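Local coordinates for protein tyrosinase (Aspergillus oryzae, PDB 6JU8) that probably oxidises L-tyrosine and L-dopa to L-dopaquinone with molecular oxygen at a dinuclear copper centre, as a melanin-forming tyrosinase, at residues P148-A153 with D369-L374; L168-L173 with L259-A264. The protein carries 1 engineered substitution. All coordinates share one frame; numbering follows the deposited sequence.

Contact 1: residues P148-A153 with D369-L374; sequences PYWDFA and DPIFWL
Trp-150 turns the benzo half of its indole over the end of Ile-371. The methyl CD1 of Ile-371 sits over the six-membered ring in a CH-pi contact, 4.2 Å from the ring centroid and 20° off the ring normal. It lies toward the rim of the indole as a whole, and its nearest ring atom is Trp-150 CE3. The reach on the helix side comes from an extended isoleucine chain: CG1 is anti to the backbone N and CD1 is anti to CA (chi2 177°). On the opposite face of the indole lies CB of Phe-152, also toward the rim, so the ring is sandwiched between a residue of its own loop and one of the helix.

The other half of the contact is made by Leu-374. Leu-374 O accepts from Trp-150 N at 3.1 Å, with an almost straight N-H...O angle of 177°. The donor stands above the carbonyl plane, well away from a lone-pair direction. Beside this bond, CB of Trp-150 meets CB of Leu-374 at 3.9 Å. The branch CD2 of Leu-374 touches the carbonyl O of Pro-148 at 3.4 Å. That oxygen is buried and has no hydrogen-bond partner in the model.

Just before the helix, Asp-369 OD1 makes a capping bond with Ile-371 N at 2.9 Å, and its OD2 forms a salt bridge with Lys-239. Val-335 and Val-339 of helix 328-340 also pack on Trp-150. The contact joins a buried loop to the start of the helix that carries the copper ligand His-376, in the tyrosinase central domain. It packs behind the dinuclear copper site; neighbouring Phe-372 is closer, its ring meeting those of His-376 and His-71.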
ATOM      1  N   PRO A 148      17.650 -14.080   7.217  1.00  9.34           N
ATOM      2  CA  PRO A 148      16.723 -14.042   8.362  1.00 10.44           C
ATOM      3  C   PRO A 148      15.412 -14.766   8.099  1.00  9.50           C
ATOM      4  O   PRO A 148      14.984 -14.945   6.960  1.00 10.88           O
ATOM      5  CB  PRO A 148      16.451 -12.553   8.540  1.00 13.47           C
ATOM      6  CG  PRO A 148      17.591 -11.867   7.847  1.00 14.42           C
ATOM      7  CD  PRO A 148      17.895 -12.742   6.652  1.00 11.74           C
ATOM      8  N   TYR A 149      14.761 -15.173   9.201  1.00  9.25           N
ATOM      9  CA  TYR A 149      13.452 -15.822   9.105  1.00  8.97           C
ATOM     10  C   TYR A 149      12.370 -14.886   9.617  1.00  8.75           C
ATOM     11  O   TYR A 149      12.588 -14.088  10.540  1.00  9.55           O
ATOM     12  CB  TYR A 149      13.422 -17.188   9.819  1.00  9.78           C
ATOM     13  CG  TYR A 149      13.577 -17.118  11.319  1.00  8.67           C
ATOM     14  CD1 TYR A 149      12.461 -16.986  12.146  1.00  9.37           C
ATOM     15  CD2 TYR A 149      14.836 -17.201  11.902  1.00  8.91           C
ATOM     16  CE1 TYR A 149      12.589 -16.927  13.525  1.00 10.94           C
ATOM     17  CE2 TYR A 149      14.985 -17.132  13.286  1.00 10.03           C
ATOM     18  CZ  TYR A 149      13.863 -16.998  14.083  1.00 10.82           C
ATOM     19  OH  TYR A 149      14.019 -16.921  15.455  1.00 12.14           O
ATOM     20  N   TRP A 150      11.174 -15.030   9.023  1.00  8.28           N
ATOM     21  CA  TRP A 150       9.996 -14.352   9.567  1.00  8.01           C
ATOM     22  C   TRP A 150       9.246 -15.273  10.516  1.00  8.69           C
ATOM     23  O   TRP A 150       8.682 -16.290  10.101  1.00  9.38           O
ATOM     24  CB  TRP A 150       9.072 -13.922   8.430  1.00  8.80           C
ATOM     25  CG  TRP A 150       7.735 -13.428   8.911  1.00  8.80           C
ATOM     26  CD1 TRP A 150       7.489 -12.593   9.958  1.00  9.28           C
ATOM     27  CD2 TRP A 150       6.470 -13.767   8.319  1.00  9.21           C
ATOM     28  NE1 TRP A 150       6.130 -12.395  10.068  1.00 10.07           N
ATOM     29  CE2 TRP A 150       5.485 -13.101   9.083  1.00  8.86           C
ATOM     30  CE3 TRP A 150       6.078 -14.577   7.248  1.00  8.53           C
ATOM     31  CZ2 TRP A 150       4.122 -13.205   8.802  1.00  9.80           C
ATOM     32  CZ3 TRP A 150       4.722 -14.686   6.972  1.00 10.52           C
ATOM     33  CH2 TRP A 150       3.763 -14.009   7.749  1.00  9.99           C
ATOM     34  N   ASP A 151       9.265 -14.916  11.796  1.00  9.25           N
ATOM     35  CA  ASP A 151       8.546 -15.718  12.783  1.00  9.30           C
ATOM     36  C   ASP A 151       7.071 -15.337  12.776  1.00  8.92           C
ATOM     37  O   ASP A 151       6.600 -14.469  13.519  1.00 10.12           O
ATOM     38  CB  ASP A 151       9.149 -15.577  14.184  1.00 10.38           C
ATOM     39  CG  ASP A 151       8.677 -16.742  15.062  1.00 10.34           C
ATOM     40  OD1 ASP A 151       7.627 -17.335  14.767  1.00 11.22           O
ATOM     41  OD2 ASP A 151       9.407 -17.060  16.026  1.00 11.24           O
ATOM     42  N   PHE A 152       6.329 -15.996  11.886  1.00  9.28           N
ATOM     43  CA  PHE A 152       4.906 -15.692  11.706  1.00  8.97           C
ATOM     44  C   PHE A 152       4.078 -16.069  12.936  1.00 10.95           C
ATOM     45  O   PHE A 152       2.906 -15.667  13.028  1.00 12.26           O
ATOM     46  CB  PHE A 152       4.341 -16.317  10.423  1.00  9.63           C
ATOM     47  CG  PHE A 152       4.529 -17.812  10.298  1.00  9.06           C
ATOM     48  CD1 PHE A 152       3.869 -18.688  11.153  1.00  9.70           C
ATOM     49  CD2 PHE A 152       5.382 -18.350   9.337  1.00  9.67           C
ATOM     50  CE1 PHE A 152       4.059 -20.069  11.027  1.00  9.21           C
ATOM     51  CE2 PHE A 152       5.560 -19.717   9.170  1.00  9.32           C
ATOM     52  CZ  PHE A 152       4.887 -20.576  10.038  1.00  9.60           C
ATOM     53  N   ALA A 153       4.633 -16.844  13.869  1.00  9.84           N
ATOM     54  CA  ALA A 153       3.908 -17.324  15.035  1.00  9.23           C
ATOM     55  C   ALA A 153       4.300 -16.602  16.316  1.00  9.69           C
ATOM     56  O   ALA A 153       3.739 -16.916  17.371  1.00 12.48           O
ATOM     57  CB  ALA A 153       4.113 -18.820  15.170  1.00 11.28           C
ATOM     58  N   ASP A 369       7.221 -12.782  -4.589  1.00  8.18           N
ATOM     59  CA  ASP A 369       7.133 -11.828  -3.483  1.00  8.73           C
ATOM     60  C   ASP A 369       8.313 -12.056  -2.554  1.00  7.65           C
ATOM     61  O   ASP A 369       8.455 -13.202  -2.077  1.00  9.36           O
ATOM     62  CB  ASP A 369       5.816 -12.009  -2.726  1.00  8.49           C
ATOM     63  CG  ASP A 369       5.597 -10.909  -1.692  1.00  8.59           C
ATOM     64  OD1 ASP A 369       6.605 -10.543  -1.024  1.00 10.34           O
ATOM     65  OD2 ASP A 369       4.435 -10.463  -1.531  1.00  9.88           O
ATOM     66  N   PRO A 370       9.153 -11.076  -2.276  1.00  8.79           N
ATOM     67  CA  PRO A 370      10.336 -11.329  -1.433  1.00  9.34           C
ATOM     68  C   PRO A 370      10.035 -11.918  -0.067  1.00  8.71           C
ATOM     69  O   PRO A 370      10.925 -12.547   0.530  1.00  9.71           O
ATOM     70  CB  PRO A 370      10.960  -9.917  -1.310  1.00 10.91           C
ATOM     71  CG  PRO A 370      10.587  -9.268  -2.624  1.00 10.52           C
ATOM     72  CD  PRO A 370       9.146  -9.686  -2.851  1.00  9.56           C
ATOM     73  N   ILE A 371       8.834 -11.727   0.501  1.00  8.24           N
ATOM     74  CA  ILE A 371       8.535 -12.377   1.772  1.00  8.51           C
ATOM     75  C   ILE A 371       8.485 -13.902   1.658  1.00  8.56           C
ATOM     76  O   ILE A 371       8.619 -14.599   2.673  1.00  9.17           O
ATOM     77  CB  ILE A 371       7.231 -11.851   2.401  1.00  8.70           C
ATOM     78  CG1 ILE A 371       7.227 -12.115   3.913  1.00 10.76           C
ATOM     79  CG2 ILE A 371       6.005 -12.398   1.689  1.00 11.15           C
ATOM     80  CD1 ILE A 371       6.016 -11.571   4.641  1.00 11.37           C
ATOM     81  N   PHE A 372       8.270 -14.444   0.461  1.00  8.22           N
ATOM     82  CA  PHE A 372       8.259 -15.886   0.234  1.00  8.03           C
ATOM     83  C   PHE A 372       9.433 -16.545   0.950  1.00  8.12           C
ATOM     84  O   PHE A 372       9.305 -17.567   1.637  1.00  8.40           O
ATOM     85  CB  PHE A 372       8.343 -16.177  -1.272  1.00  8.51           C
ATOM     86  CG  PHE A 372       8.492 -17.644  -1.593  1.00  8.52           C
ATOM     87  CD1 PHE A 372       9.757 -18.220  -1.653  1.00  8.99           C
ATOM     88  CD2 PHE A 372       7.365 -18.427  -1.833  1.00  9.24           C
ATOM     89  CE1 PHE A 372       9.885 -19.576  -1.933  1.00  9.64           C
ATOM     90  CE2 PHE A 372       7.480 -19.762  -2.131  1.00  9.40           C
ATOM     91  CZ  PHE A 372       8.753 -20.319  -2.186  1.00  9.98           C
ATOM     92  N   TRP A 373      10.624 -15.995   0.756  1.00  8.36           N
ATOM     93  CA  TRP A 373      11.848 -16.633   1.217  1.00  8.83           C
ATOM     94  C   TRP A 373      11.977 -16.558   2.728  1.00  8.85           C
ATOM     95  O   TRP A 373      12.551 -17.441   3.351  1.00  8.64           O
ATOM     96  CB  TRP A 373      13.021 -15.915   0.538  1.00  9.00           C
ATOM     97  CG  TRP A 373      12.851 -15.799  -0.953  1.00  9.06           C
ATOM     98  CD1 TRP A 373      12.323 -14.738  -1.645  1.00  9.75           C
ATOM     99  CD2 TRP A 373      13.229 -16.772  -1.945  1.00  9.38           C
ATOM    100  NE1 TRP A 373      12.332 -14.998  -3.000  1.00 10.57           N
ATOM    101  CE2 TRP A 373      12.896 -16.240  -3.204  1.00  9.92           C
ATOM    102  CE3 TRP A 373      13.825 -18.049  -1.888  1.00  9.15           C
ATOM    103  CZ2 TRP A 373      13.138 -16.930  -4.390  1.00 11.38           C
ATOM    104  CZ3 TRP A 373      14.060 -18.738  -3.072  1.00 10.49           C
ATOM    105  CH2 TRP A 373      13.714 -18.176  -4.324  1.00 11.23           C
ATOM    106  N   LEU A 374      11.448 -15.478   3.302  1.00  9.09           N
ATOM    107  CA  LEU A 374      11.462 -15.299   4.765  1.00  8.68           C
ATOM    108  C   LEU A 374      10.481 -16.231   5.445  1.00  7.95           C
ATOM    109  O   LEU A 374      10.791 -16.816   6.490  1.00  8.78           O
ATOM    110  CB  LEU A 374      11.140 -13.837   5.077  1.00 10.46           C
ATOM    111  CG  LEU A 374      11.993 -12.778   4.385  1.00  9.90           C
ATOM    112  CD1 LEU A 374      11.526 -11.388   4.803  1.00 11.94           C
ATOM    113  CD2 LEU A 374      13.485 -12.951   4.646  1.00 12.43           C
TER

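Contact 2: residues L168-L173 with L259-A264. With NO3 (nitrate ion), chain E.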
ATOM      1  N   LEU A 168       0.390 -10.894  15.844  1.00 11.08           N
ATOM      2  CA  LEU A 168       1.304 -11.365  14.818  1.00 10.18           C
ATOM      3  C   LEU A 168       1.377 -10.322  13.718  1.00 11.59           C
ATOM      4  O   LEU A 168       0.395  -9.624  13.429  1.00 12.75           O
ATOM      5  CB  LEU A 168       0.792 -12.703  14.280  1.00  9.99           C
ATOM      6  CG  LEU A 168       0.510 -13.805  15.302  1.00  9.59           C
ATOM      7  CD1 LEU A 168      -0.090 -15.015  14.599  1.00 11.99           C
ATOM      8  CD2 LEU A 168       1.796 -14.173  16.029  1.00 10.26           C
ATOM      9  N   ARG A 169       2.536 -10.176  13.095  1.00 10.51           N
ATOM     10  CA  ARG A 169       2.690  -9.130  12.092  1.00 10.13           C
ATOM     11  C   ARG A 169       3.637  -9.577  10.993  1.00 10.33           C
ATOM     12  O   ARG A 169       4.615 -10.299  11.256  1.00 11.15           O
ATOM     13  CB  ARG A 169       3.304  -7.854  12.685  1.00 12.35           C
ATOM     14  CG  ARG A 169       2.443  -7.183  13.764  1.00 11.24           C
ATOM     15  CD  ARG A 169       3.142  -5.883  14.170  1.00 11.37           C
ATOM     16  NE  ARG A 169       2.558  -5.317  15.390  1.00 11.83           N
ATOM     17  CZ  ARG A 169       3.158  -4.338  16.060  1.00 15.30           C
ATOM     18  NH1 ARG A 169       4.334  -3.875  15.629  1.00 16.90           N
ATOM     19  NH2 ARG A 169       2.578  -3.852  17.153  1.00 14.33           N
ATOM     20  N   LEU A 170       3.406  -9.068   9.778  1.00  9.80           N
ATOM     21  CA  LEU A 170       4.503  -9.120   8.799  1.00  9.30           C
ATOM     22  C   LEU A 170       5.766  -8.441   9.330  1.00  9.08           C
ATOM     23  O   LEU A 170       5.709  -7.527  10.148  1.00 10.55           O
ATOM     24  CB  LEU A 170       4.116  -8.409   7.500  1.00  9.48           C
ATOM     25  CG  LEU A 170       2.920  -8.945   6.731  1.00 10.22           C
ATOM     26  CD1 LEU A 170       2.781  -8.296   5.353  1.00 10.99           C
ATOM     27  CD2 LEU A 170       2.916 -10.448   6.601  1.00 13.68           C
ATOM     28  N   PRO A 171       6.944  -8.832   8.854  1.00  9.72           N
ATOM     29  CA  PRO A 171       8.182  -8.168   9.315  1.00  9.80           C
ATOM     30  C   PRO A 171       8.130  -6.655   9.132  1.00  9.42           C
ATOM     31  O   PRO A 171       7.651  -6.136   8.109  1.00 10.34           O
ATOM     32  CB  PRO A 171       9.245  -8.712   8.346  1.00 12.03           C
ATOM     33  CG  PRO A 171       8.712 -10.056   7.958  1.00 11.07           C
ATOM     34  CD  PRO A 171       7.204  -9.876   7.845  1.00 10.62           C
ATOM     35  N   ILE A 172       8.722  -5.967  10.107  1.00  9.87           N
ATOM     36  CA  ILE A 172       8.902  -4.515   9.986  1.00 10.85           C
ATOM     37  C   ILE A 172       9.421  -4.154   8.601  1.00 10.69           C
ATOM     38  O   ILE A 172       8.873  -3.304   7.883  1.00 10.94           O
ATOM     39  CB  ILE A 172       9.864  -3.986  11.062  1.00 12.07           C
ATOM     40  CG1 ILE A 172       9.362  -4.227  12.499  1.00 13.53           C
ATOM     41  CG2 ILE A 172      10.137  -2.514  10.846  1.00 13.74           C
ATOM     42  CD1 ILE A 172      10.449  -4.144  13.557  1.00 12.60           C
ATOM     43  N   LEU A 173      10.534  -4.805   8.244  1.00 10.19           N
ATOM     44  CA  LEU A 173      11.252  -4.346   7.046  1.00 11.08           C
ATOM     45  C   LEU A 173      10.426  -4.618   5.807  1.00 11.83           C
ATOM     46  O   LEU A 173      10.517  -3.893   4.814  1.00 12.38           O
ATOM     47  CB  LEU A 173      12.626  -5.042   7.037  1.00 14.50           C
ATOM     48  CG  LEU A 173      13.559  -4.686   5.896  1.00 15.65           C
ATOM     49  CD1 LEU A 173      13.842  -3.191   5.860  1.00 16.74           C
ATOM     50  CD2 LEU A 173      14.880  -5.451   6.040  1.00 18.31           C
ATOM     51  N   LEU A 259      -1.692  -4.134   6.102  1.00  8.82           N
ATOM     52  CA  LEU A 259      -2.633  -4.132   7.227  1.00  8.89           C
ATOM     53  C   LEU A 259      -3.623  -5.277   7.062  1.00  8.44           C
ATOM     54  O   LEU A 259      -4.085  -5.835   8.066  1.00  8.88           O
ATOM     55  CB  LEU A 259      -3.439  -2.825   7.266  1.00  9.46           C
ATOM     56  CG  LEU A 259      -2.634  -1.566   7.608  1.00 10.97           C
ATOM     57  CD1 LEU A 259      -3.490  -0.340   7.330  1.00 11.96           C
ATOM     58  CD2 LEU A 259      -2.193  -1.602   9.066  1.00 12.78           C
ATOM     59  N   ARG A 260      -3.977  -5.601   5.797  1.00  8.47           N
ATOM     60  CA  ARG A 260      -4.964  -6.671   5.589  1.00  8.95           C
ATOM     61  C   ARG A 260      -4.305  -8.017   5.874  1.00  8.15           C
ATOM     62  O   ARG A 260      -4.913  -8.925   6.430  1.00  9.72           O
ATOM     63  CB  ARG A 260      -5.530  -6.600   4.168  1.00 10.23           C
ATOM     64  CG  ARG A 260      -6.814  -7.430   4.033  1.00  9.49           C
ATOM     65  CD  ARG A 260      -7.658  -6.876   2.881  1.00 11.69           C
ATOM     66  NE  ARG A 260      -8.344  -5.671   3.340  1.00 10.45           N
ATOM     67  CZ  ARG A 260      -9.471  -5.180   2.878  1.00  8.75           C
ATOM     68  NH1 ARG A 260     -10.078  -5.753   1.849  1.00 10.73           N
ATOM     69  NH2 ARG A 260     -10.004  -4.099   3.442  1.00 10.43           N
ATOM     70  N   ALA A 261      -3.024  -8.160   5.501  1.00  8.84           N
ATOM     71  CA  ALA A 261      -2.272  -9.381   5.810  1.00  8.84           C
ATOM     72  C   ALA A 261      -2.187  -9.573   7.325  1.00  9.47           C
ATOM     73  O   ALA A 261      -2.428 -10.646   7.858  1.00  9.81           O
ATOM     74  CB  ALA A 261      -0.874  -9.299   5.241  1.00  9.45           C
ATOM     75  N   ASN A 262      -1.897  -8.500   8.066  1.00  9.21           N
ATOM     76  CA  ASN A 262      -1.823  -8.625   9.512  1.00  8.55           C
ATOM     77  C   ASN A 262      -3.185  -8.972  10.110  1.00  9.17           C
ATOM     78  O   ASN A 262      -3.275  -9.817  11.023  1.00 10.52           O
ATOM     79  CB  ASN A 262      -1.313  -7.341  10.161  1.00  9.89           C
ATOM     80  CG  ASN A 262       0.166  -7.113   9.967  1.00  9.38           C
ATOM     81  OD1 ASN A 262       0.860  -7.954   9.397  1.00 10.72           O
ATOM     82  ND2 ASN A 262       0.655  -5.973  10.435  1.00  9.96           N
ATOM     83  N   LEU A 263      -4.263  -8.388   9.583  1.00  8.55           N
ATOM     84  CA  LEU A 263      -5.597  -8.760  10.050  1.00  9.15           C
ATOM     85  C   LEU A 263      -5.834 -10.263   9.856  1.00  8.65           C
ATOM     86  O   LEU A 263      -6.332 -10.952  10.755  1.00  9.99           O
ATOM     87  CB  LEU A 263      -6.659  -7.979   9.260  1.00 10.96           C
ATOM     88  CG  LEU A 263      -8.118  -8.243   9.618  1.00 12.73           C
ATOM     89  CD1 LEU A 263      -8.442  -7.751  11.028  1.00 16.81           C
ATOM     90  CD2 LEU A 263      -9.047  -7.550   8.617  1.00 14.85           C
ATOM     91  N   ALA A 264      -5.500 -10.786   8.676  1.00  8.75           N
ATOM     92  CA  ALA A 264      -5.703 -12.194   8.378  1.00  8.41           C
ATOM     93  C   ALA A 264      -4.869 -13.083   9.293  1.00  9.22           C
ATOM     94  O   ALA A 264      -5.347 -14.116   9.745  1.00  9.96           O
ATOM     95  CB  ALA A 264      -5.306 -12.471   6.928  1.00  9.73           C
TER
HETATM   96  N   NO3 E 503      -6.123  -2.974   4.193  1.00 10.46           N
HETATM   97  O1  NO3 E 503      -5.539  -2.004   4.673  1.00 12.21           O
HETATM   98  O2  NO3 E 503      -5.843  -3.479   3.115  1.00 11.78           O
HETATM   99  O3  NO3 E 503      -7.079  -3.401   4.879  1.00 12.66           O
HETATM  100  O   HOH W   1       3.642  -5.484  10.187  1.00 13.21           O
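Asn-262 meets the backbone of Leu-170 with both ends of its amide. Asn-262 OD1 accepts from Leu-170 N at 2.8 Å, with an N-H...O angle of 171° and the donor tilted 27° from the carbonyl plane. Asn-262 ND2 donates to a water at 3.0 Å, and that water donates to Leu-170 O. One side chain therefore serves the N-H and, through water, the C=O of the same residue. CG of Asn-262 is anti to the carbonyl carbon (chi1 -74°), which carries the amide from the helix to the loop. Asn-262 OD1 also lies 3.5 Å from CA of Arg-169.

Beside this polar pair, Leu-170 packs on the helix. Leu-170 CD1 touches CB of Ala-261 at 3.8 Å, and Trp-258, Leu-265 and Val-339 also touch its side chain.

Further out, Asn-266 ND2 bonds to the carbonyl oxygens of both Leu-168 and Asn-262. The extended chain of Arg-169 leads away to a salt bridge with Glu-167; its NH2 hydrogen-bonds to Asn-245 O, and its guanidinium makes a cation-pi contact with Tyr-246, both of the second subunit. Arg-260 NE holds nitrate O3 at 3.0 Å; the nitrate, probably from the crystallisation liquor, is also bound by Arg-260 of the second subunit. The chemistry implies that one asparagine, directly and through water, serves both backbone polar groups of buried Leu-170, next to a subunit interface.

Overall arrangement
From the N terminus, the chain first reaches 148-153, in the loop after helix 135-144. The same loop runs on to 168-173. After four strands and a short helix, helix 258-267 supplies 259-264, which closes contact 2 across 85 intervening residues. Much later 369-374, at the start of helix 371-389, closes contact 1 across 215. The smaller loop thus lies wholly within the larger one, and the two do not cross. The contacts are about 11 Å apart, centre to centre, and touch directly: Trp-150 NE1 probably bonds to Arg-169 O at 2.8 Å. Together they tie one long loop to two helices, with contact 1 nearer the chain centre and contact 2 by the second subunit.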